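Local coordinates for protein formiminoglutamase (PDB 4MYK) that hydrolyses N-formimino-L-glutamate as an arginase-like metalloenzyme that carries a pair of manganese ions, at residues Asp31-Gly36 / Leu109-Phe114. The protein carries 1 engineered substitution. Residues are numbered along the deposited sequence; the frame is centred on the assembly and turned at random.
Sequences DIVIIG and LARGAF
The F114 ring meets I32 obliquely, CG2 of I32 coming to 4.4 Å from the ring's CD1. Beyond the two segments, F302 packs against the ring with planes about 30° apart and F306 meets it edge-to-face, both from helix 290-306, which also covers I32. F114 carries CG anti to its backbone N (chi1 -175°), directing the ring into this aromatic layer. The second flat group, the R111 guanidinium, presents an edge to V33: V33 CG2 lies near its plane, 3.7 Å from R111 NH2. The two side chains cross at about a right angle, and NH2 forms a salt bridge with E27.

Between these groups the backbones illustrate how a parallel pair begins. Around the bridge of I32 with F114, the latter residue bonds to both neighbours of the former: F114 N donates to D31 O at 2.9 Å, and V33 N donates to F114 O in a straighter bond of 2.7 Å (170° at the hydrogen). I32 CA adds a CH···O contact to F114 O at 3.3 Å. A water also donates to D31 O, at 2.9 Å, and weakly to G112 O, while the D31 carboxylate turns elsewhere, OD2 accepting from K82 N.

Strand 32-37 lies between strands 83-88 and 114-119, in the place skipped by the beta-alpha-beta crossover through helix 94-110 in the arginase-like alpha/beta fold. Chemically, the N-H and C=O of F114 set the register where the two strands start side by side, aromatic and aliphatic groups cover the I32/F114 face, and the R111 guanidinium rests its edge on a V33 methyl while paired with the E27 carboxylate at the partly exposed margin.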
ATOM      1  N   ASP A  31      -3.146 -18.796 -29.762  1.00 26.55           N
ATOM      2  CA  ASP A  31      -2.875 -19.677 -28.628  1.00 23.92           C
ATOM      3  C   ASP A  31      -3.794 -19.306 -27.469  1.00 21.75           C
ATOM      4  O   ASP A  31      -4.285 -20.170 -26.739  1.00 18.96           O
ATOM      5  CB  ASP A  31      -1.419 -19.543 -28.192  1.00 21.87           C
ATOM      6  CG  ASP A  31      -0.442 -19.868 -29.308  1.00 25.28           C
ATOM      7  OD1 ASP A  31      -0.366 -21.051 -29.693  1.00 29.21           O
ATOM      8  OD2 ASP A  31       0.265 -18.951 -29.784  1.00 28.57           O
ATOM      9  N   ILE A  32      -4.028 -18.009 -27.318  1.00 20.60           N
ATOM     10  CA  ILE A  32      -4.824 -17.508 -26.214  1.00 22.35           C
ATOM     11  C   ILE A  32      -5.939 -16.649 -26.766  1.00 22.53           C
ATOM     12  O   ILE A  32      -5.705 -15.793 -27.632  1.00 21.45           O
ATOM     13  CB  ILE A  32      -3.963 -16.667 -25.230  1.00 21.83           C
ATOM     14  CG1 ILE A  32      -2.881 -17.540 -24.579  1.00 17.78           C
ATOM     15  CG2 ILE A  32      -4.847 -15.971 -24.175  1.00 16.98           C
ATOM     16  CD1 ILE A  32      -1.711 -16.754 -24.013  1.00 18.94           C
ATOM     17  N   VAL A  33      -7.150 -16.877 -26.266  1.00 21.37           N
ATOM     18  CA  VAL A  33      -8.299 -16.080 -26.685  1.00 20.26           C
ATOM     19  C   VAL A  33      -8.968 -15.316 -25.527  1.00 18.11           C
ATOM     20  O   VAL A  33      -9.360 -15.907 -24.522  1.00 19.06           O
ATOM     21  CB  VAL A  33      -9.301 -16.931 -27.509  1.00 23.00           C
ATOM     22  CG1 VAL A  33     -10.585 -16.156 -27.794  1.00 19.36           C
ATOM     23  CG2 VAL A  33      -8.636 -17.375 -28.818  1.00 21.79           C
ATOM     24  N   ILE A  34      -9.057 -13.993 -25.691  1.00 18.33           N
ATOM     25  CA  ILE A  34      -9.668 -13.084 -24.719  1.00 19.92           C
ATOM     26  C   ILE A  34     -11.162 -12.868 -24.998  1.00 18.62           C
ATOM     27  O   ILE A  34     -11.560 -12.502 -26.104  1.00 18.08           O
ATOM     28  CB  ILE A  34      -8.973 -11.698 -24.721  1.00 18.62           C
ATOM     29  CG1 ILE A  34      -7.488 -11.825 -24.387  1.00 17.75           C
ATOM     30  CG2 ILE A  34      -9.655 -10.754 -23.751  1.00 16.01           C
ATOM     31  CD1 ILE A  34      -6.693 -10.586 -24.734  1.00 18.97           C
ATOM     32  N   ILE A  35     -11.977 -13.093 -23.974  1.00 18.18           N
ATOM     33  CA  ILE A  35     -13.425 -12.968 -24.080  1.00 18.58           C
ATOM     34  C   ILE A  35     -13.900 -12.010 -23.000  1.00 16.73           C
ATOM     35  O   ILE A  35     -13.559 -12.173 -21.837  1.00 16.69           O
ATOM     36  CB  ILE A  35     -14.126 -14.352 -23.890  1.00 17.88           C
ATOM     37  CG1 ILE A  35     -13.687 -15.335 -24.985  1.00 19.08           C
ATOM     38  CG2 ILE A  35     -15.644 -14.200 -23.875  1.00 20.35           C
ATOM     39  CD1 ILE A  35     -13.777 -16.810 -24.586  1.00 16.84           C
ATOM     40  N   GLY A  36     -14.678 -11.010 -23.381  1.00 15.94           N
ATOM     41  CA  GLY A  36     -15.170 -10.048 -22.415  1.00 17.09           C
ATOM     42  C   GLY A  36     -16.541 -10.419 -21.897  1.00 18.11           C
ATOM     43  O   GLY A  36     -17.394 -10.885 -22.652  1.00 18.24           O
ATOM     44  N   LEU A 109     -11.971 -24.100 -25.773  1.00 20.67           N
ATOM     45  CA  LEU A 109     -11.440 -25.247 -25.042  1.00 24.45           C
ATOM     46  C   LEU A 109     -11.380 -26.487 -25.933  1.00 26.50           C
ATOM     47  O   LEU A 109     -10.342 -27.136 -26.049  1.00 24.50           O
ATOM     48  CB  LEU A 109     -12.300 -25.553 -23.810  1.00 24.85           C
ATOM     49  CG  LEU A 109     -12.173 -24.708 -22.541  1.00 21.01           C
ATOM     50  CD1 LEU A 109     -13.106 -25.262 -21.468  1.00 19.79           C
ATOM     51  CD2 LEU A 109     -10.734 -24.695 -22.058  1.00 16.47           C
ATOM     52  N   ALA A 110     -12.511 -26.796 -26.557  1.00 25.04           N
ATOM     53  CA  ALA A 110     -12.647 -27.962 -27.424  1.00 29.45           C
ATOM     54  C   ALA A 110     -11.564 -28.060 -28.499  1.00 25.04           C
ATOM     55  O   ALA A 110     -11.208 -29.160 -28.920  1.00 25.65           O
ATOM     56  CB  ALA A 110     -14.039 -27.985 -28.063  1.00 23.62           C
ATOM     57  N   ARG A 111     -11.035 -26.929 -28.952  1.00 27.00           N
ATOM     58  CA  ARG A 111     -10.063 -26.980 -30.050  1.00 27.88           C
ATOM     59  C   ARG A 111      -8.638 -26.839 -29.562  1.00 30.18           C
ATOM     60  O   ARG A 111      -7.716 -26.688 -30.352  1.00 30.72           O
ATOM     61  CB  ARG A 111     -10.351 -25.930 -31.129  1.00 30.08           C
ATOM     62  CG  ARG A 111      -9.739 -24.587 -30.859  1.00 24.28           C
ATOM     63  CD  ARG A 111      -9.963 -23.630 -32.013  1.00 33.43           C
ATOM     64  NE  ARG A 111      -9.601 -22.277 -31.605  1.00 40.85           N
ATOM     65  CZ  ARG A 111     -10.474 -21.384 -31.159  1.00 30.46           C
ATOM     66  NH1 ARG A 111     -11.758 -21.699 -31.101  1.00 30.94           N
ATOM     67  NH2 ARG A 111     -10.063 -20.182 -30.787  1.00 25.50           N
ATOM     68  N   GLY A 112      -8.459 -26.873 -28.249  1.00 30.79           N
ATOM     69  CA  GLY A 112      -7.126 -26.808 -27.683  1.00 29.11           C
ATOM     70  C   GLY A 112      -6.578 -25.423 -27.386  1.00 24.62           C
ATOM     71  O   GLY A 112      -5.482 -25.311 -26.853  1.00 25.57           O
ATOM     72  N   ALA A 113      -7.320 -24.369 -27.719  1.00 27.30           N
ATOM     73  CA  ALA A 113      -6.866 -23.008 -27.420  1.00 23.20           C
ATOM     74  C   ALA A 113      -7.117 -22.665 -25.950  1.00 23.37           C
ATOM     75  O   ALA A 113      -7.830 -23.389 -25.261  1.00 21.53           O
ATOM     76  CB  ALA A 113      -7.528 -21.992 -28.346  1.00 21.77           C
ATOM     77  N   PHE A 114      -6.518 -21.577 -25.472  1.00 21.09           N
ATOM     78  CA  PHE A 114      -6.665 -21.180 -24.069  1.00 20.57           C
ATOM     79  C   PHE A 114      -7.550 -19.941 -23.914  1.00 19.50           C
ATOM     80  O   PHE A 114      -7.191 -18.849 -24.374  1.00 20.57           O
ATOM     81  CB  PHE A 114      -5.296 -20.943 -23.420  1.00 17.21           C
ATOM     82  CG  PHE A 114      -5.358 -20.638 -21.945  1.00 15.42           C
ATOM     83  CD1 PHE A 114      -5.720 -19.383 -21.493  1.00 16.05           C
ATOM     84  CD2 PHE A 114      -5.034 -21.610 -21.013  1.00 18.61           C
ATOM     85  CE1 PHE A 114      -5.773 -19.111 -20.146  1.00 17.43           C
ATOM     86  CE2 PHE A 114      -5.078 -21.342 -19.665  1.00 19.34           C
ATOM     87  CZ  PHE A 114      -5.450 -20.091 -19.230  1.00 16.96           C
TER
HETATM   88  O   HOH W   1      -3.188 -22.855 -26.705  1.00 26.12           O